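Long-range contact in major pollen allergen Pla l 1 (Plantago lanceolata, PDB 4Z8W), which is a secreted pollen allergen of the Ole e 1 family that binds a zinc ion: residues F9-E14 / G61-P66. Numbering follows the deposited sequence.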
ATOM      1  N   PHE A   9       8.319  -1.174 -15.006  1.00 38.88           N
ATOM      2  CA  PHE A   9       8.242  -1.882 -13.739  1.00 42.76           C
ATOM      3  C   PHE A   9       6.772  -2.245 -13.436  1.00 35.52           C
ATOM      4  O   PHE A   9       5.851  -1.640 -13.985  1.00 37.71           O
ATOM      5  CB  PHE A   9       8.772  -0.969 -12.619  1.00 41.41           C
ATOM      6  CG  PHE A   9      10.291  -0.742 -12.652  1.00 42.49           C
ATOM      7  CD1 PHE A   9      11.196  -1.759 -12.265  1.00 43.46           C
ATOM      8  CD2 PHE A   9      10.809   0.514 -12.974  1.00 39.02           C
ATOM      9  CE1 PHE A   9      12.579  -1.541 -12.273  1.00 48.07           C
ATOM     10  CE2 PHE A   9      12.209   0.747 -12.977  1.00 44.14           C
ATOM     11  CZ  PHE A   9      13.095  -0.276 -12.619  1.00 43.23           C
ATOM     12  N   HIS A  10       6.585  -3.206 -12.534  1.00 38.12           N
ATOM     13  CA  HIS A  10       5.300  -3.377 -11.821  1.00 36.75           C
ATOM     14  C   HIS A  10       5.535  -3.319 -10.291  1.00 30.86           C
ATOM     15  O   HIS A  10       6.387  -3.988  -9.763  1.00 33.47           O
ATOM     16  CB  HIS A  10       4.597  -4.688 -12.256  1.00 42.67           C
ATOM     17  CG  HIS A  10       4.080  -4.648 -13.677  1.00 43.85           C
ATOM     18  ND1 HIS A  10       4.846  -5.025 -14.757  1.00 42.79           N
ATOM     19  CD2 HIS A  10       2.886  -4.242 -14.186  1.00 44.61           C
ATOM     20  CE1 HIS A  10       4.159  -4.857 -15.872  1.00 45.14           C
ATOM     21  NE2 HIS A  10       2.966  -4.369 -15.553  1.00 45.60           N
ATOM     22  N   VAL A  11       4.748  -2.515  -9.581  1.00 26.01           N
ATOM     23  CA  VAL A  11       4.907  -2.510  -8.162  1.00 26.30           C
ATOM     24  C   VAL A  11       3.831  -3.385  -7.550  1.00 25.50           C
ATOM     25  O   VAL A  11       2.651  -3.082  -7.717  1.00 25.99           O
ATOM     26  CB  VAL A  11       4.805  -1.084  -7.667  1.00 26.93           C
ATOM     27  CG1 VAL A  11       4.850  -1.096  -6.144  1.00 22.17           C
ATOM     28  CG2 VAL A  11       5.972  -0.271  -8.267  1.00 26.41           C
ATOM     29  N   GLU A  12       4.232  -4.377  -6.765  1.00 24.01           N
ATOM     30  CA  GLU A  12       3.241  -5.332  -6.272  1.00 26.30           C
ATOM     31  C   GLU A  12       3.174  -5.307  -4.762  1.00 28.50           C
ATOM     32  O   GLU A  12       4.201  -5.271  -4.094  1.00 27.17           O
ATOM     33  CB  GLU A  12       3.614  -6.725  -6.725  1.00 29.76           C
ATOM     34  CG  GLU A  12       2.398  -7.510  -7.123  1.00 40.65           C
ATOM     35  CD  GLU A  12       2.761  -8.719  -7.972  1.00 45.89           C
ATOM     36  OE1 GLU A  12       3.465  -9.564  -7.418  1.00 39.26           O
ATOM     37  OE2 GLU A  12       2.304  -8.817  -9.137  1.00 41.37           O
ATOM     38  N   GLY A  13       1.964  -5.301  -4.215  1.00 28.87           N
ATOM     39  CA  GLY A  13       1.811  -5.360  -2.756  1.00 26.81           C
ATOM     40  C   GLY A  13       0.409  -5.863  -2.437  1.00 26.40           C
ATOM     41  O   GLY A  13      -0.390  -6.109  -3.322  1.00 21.96           O
ATOM     42  N   GLU A  14       0.159  -6.030  -1.145  1.00 25.66           N
ATOM     43  CA  GLU A  14      -1.124  -6.541  -0.634  0.80 28.49           C
ATOM     44  C   GLU A  14      -1.904  -5.516   0.202  1.00 26.31           C
ATOM     45  O   GLU A  14      -1.277  -4.678   0.870  1.00 23.30           O
ATOM     46  CB  GLU A  14      -0.886  -7.792   0.232  0.80 28.09           C
ATOM     47  CG  GLU A  14      -0.424  -9.040  -0.519  0.80 35.84           C
ATOM     48  CD  GLU A  14       1.066  -9.001  -0.806  0.80 43.49           C
ATOM     49  OE1 GLU A  14       1.859  -9.023   0.168  0.80 47.09           O
ATOM     50  OE2 GLU A  14       1.449  -8.958  -1.992  0.80 45.01           O
ATOM     51  N   GLY A  61      -6.291  -9.721  -2.788  1.00 28.01           N
ATOM     52  CA  GLY A  61      -5.927  -8.415  -2.153  1.00 26.85           C
ATOM     53  C   GLY A  61      -4.582  -7.875  -2.678  1.00 28.32           C
ATOM     54  O   GLY A  61      -3.881  -7.147  -1.959  1.00 23.71           O
ATOM     55  N   VAL A  62      -4.219  -8.212  -3.921  1.00 25.96           N
ATOM     56  CA  VAL A  62      -2.877  -7.834  -4.508  1.00 27.31           C
ATOM     57  C   VAL A  62      -3.064  -6.778  -5.550  1.00 28.71           C
ATOM     58  O   VAL A  62      -3.933  -6.910  -6.425  1.00 26.60           O
ATOM     59  CB  VAL A  62      -2.184  -9.047  -5.183  1.00 27.85           C
ATOM     60  CG1 VAL A  62      -0.800  -8.678  -5.750  1.00 25.11           C
ATOM     61  CG2 VAL A  62      -2.032 -10.194  -4.192  1.00 26.88           C
ATOM     62  N   TYR A  63      -2.290  -5.681  -5.489  1.00 24.18           N
ATOM     63  CA  TYR A  63      -2.379  -4.730  -6.586  1.00 22.22           C
ATOM     64  C   TYR A  63      -1.079  -4.893  -7.423  1.00 26.01           C
ATOM     65  O   TYR A  63      -0.097  -5.445  -6.948  1.00 25.18           O
ATOM     66  CB  TYR A  63      -2.519  -3.247  -6.134  1.00 23.15           C
ATOM     67  CG  TYR A  63      -1.458  -2.815  -5.063  1.00 24.52           C
ATOM     68  CD1 TYR A  63      -0.143  -2.396  -5.443  1.00 22.62           C
ATOM     69  CD2 TYR A  63      -1.783  -2.847  -3.710  1.00 22.57           C
ATOM     70  CE1 TYR A  63       0.779  -2.015  -4.474  1.00 22.08           C
ATOM     71  CE2 TYR A  63      -0.839  -2.461  -2.704  1.00 20.92           C
ATOM     72  CZ  TYR A  63       0.415  -2.061  -3.096  1.00 21.83           C
ATOM     73  OH  TYR A  63       1.325  -1.669  -2.158  1.00 21.62           O
ATOM     74  N   ARG A  64      -1.045  -4.342  -8.627  1.00 27.21           N
ATOM     75  CA  ARG A  64       0.167  -4.495  -9.472  1.00 27.25           C
ATOM     76  C   ARG A  64       0.120  -3.311 -10.387  1.00 28.34           C
ATOM     77  O   ARG A  64      -0.672  -3.223 -11.347  1.00 33.28           O
ATOM     78  CB  ARG A  64       0.169  -5.849 -10.177  1.00 29.05           C
ATOM     79  CG  ARG A  64       1.238  -6.071 -11.198  1.00 36.20           C
ATOM     80  CD  ARG A  64       1.134  -7.489 -11.751  1.00 36.06           C
ATOM     81  NE  ARG A  64       2.012  -7.675 -12.887  1.00 46.79           N
ATOM     82  CZ  ARG A  64       3.242  -8.177 -12.782  1.00 53.56           C
ATOM     83  NH1 ARG A  64       3.727  -8.545 -11.582  1.00 50.22           N
ATOM     84  NH2 ARG A  64       3.994  -8.305 -13.869  1.00 52.05           N
ATOM     85  N   LEU A  65       0.913  -2.308 -10.023  1.00 28.60           N
ATOM     86  CA  LEU A  65       0.851  -1.049 -10.719  1.00 30.25           C
ATOM     87  C   LEU A  65       1.945  -0.990 -11.772  1.00 32.26           C
ATOM     88  O   LEU A  65       3.131  -1.241 -11.452  1.00 32.88           O
ATOM     89  CB  LEU A  65       0.987   0.087  -9.734  1.00 30.48           C
ATOM     90  CG  LEU A  65       0.152   0.069  -8.444  1.00 29.38           C
ATOM     91  CD1 LEU A  65       0.669   1.186  -7.518  1.00 32.28           C
ATOM     92  CD2 LEU A  65      -1.353   0.241  -8.691  1.00 28.59           C
ATOM     93  N   PRO A  66       1.572  -0.682 -13.038  1.00 35.54           N
ATOM     94  CA  PRO A  66       2.598  -0.668 -14.131  1.00 34.55           C
ATOM     95  C   PRO A  66       3.228   0.716 -14.132  1.00 32.38           C
ATOM     96  O   PRO A  66       2.531   1.704 -14.132  1.00 38.51           O
ATOM     97  CB  PRO A  66       1.744  -0.885 -15.419  1.00 33.49           C
ATOM     98  CG  PRO A  66       0.356  -0.477 -15.045  1.00 38.11           C
ATOM     99  CD  PRO A  66       0.249  -0.231 -13.542  1.00 34.85           C
TER
HETATM  100  O   HOH W   1       0.815  -2.848   0.203  1.00 21.37           O
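Arg64 reaches across from strand 62-66 to His10 and Glu12 of strand 9-14, two neighbours on the same face of an antiparallel beta pairing within the beta-sheet fold of this Ole e 1-like protein. The backbone ladder sets the register. Val11 and Leu65 exchange two hydrogen bonds, with Val11 N to Leu65 O at 2.8 Å; in the next hydrogen-bonded pair Tyr63 N bonds soundly to Gly13 O, but the return bond from Gly13 N to Tyr63 O is weak at 3.4 Å. Glu12 with Arg64, between them, is a non-hydrogen-bonded pair. Arg64 CG stands anti to the backbone N (chi1 172°) and the chain beyond it runs extended to NE, which together carry the guanidinium across to strand 9-14. There it lies flat on the His10 ring, with centres 4.1 Å apart and planes only 12° from parallel; the overlap is offset, because NH2 sits toward the rim of the imidazole, nearest ND1. At the guanidinium's edge, Arg64 NH1 donates to Glu12 OE2 at 2.8 Å, forming a salt bridge. The bond lies nearly in the guanidinium plane but meets OE2 from above the carboxylate, and the two planes stand 47° apart. One cation is thereby held over a face and at an edge, which should restrict its rotation. His10 also rests against Pro66, His10 NE2 to Pro66 CB 3.7 Å.

The opposite face of the sheet is buried. Val11 CB and Leu65 CB lie 4.5 Å apart. Val11 and Tyr63 also touch Ile76 of strand 74-80, showing that this face packs against the second sheet. Here Tyr63 lays its ring over Gly13, whose CA is 4.0 Å from the ring centroid and over its face, a CH-pi contact. Beyond that glycine, Tyr63 OH donates to a water at 2.7 Å, and the same water donates to Glu14 O.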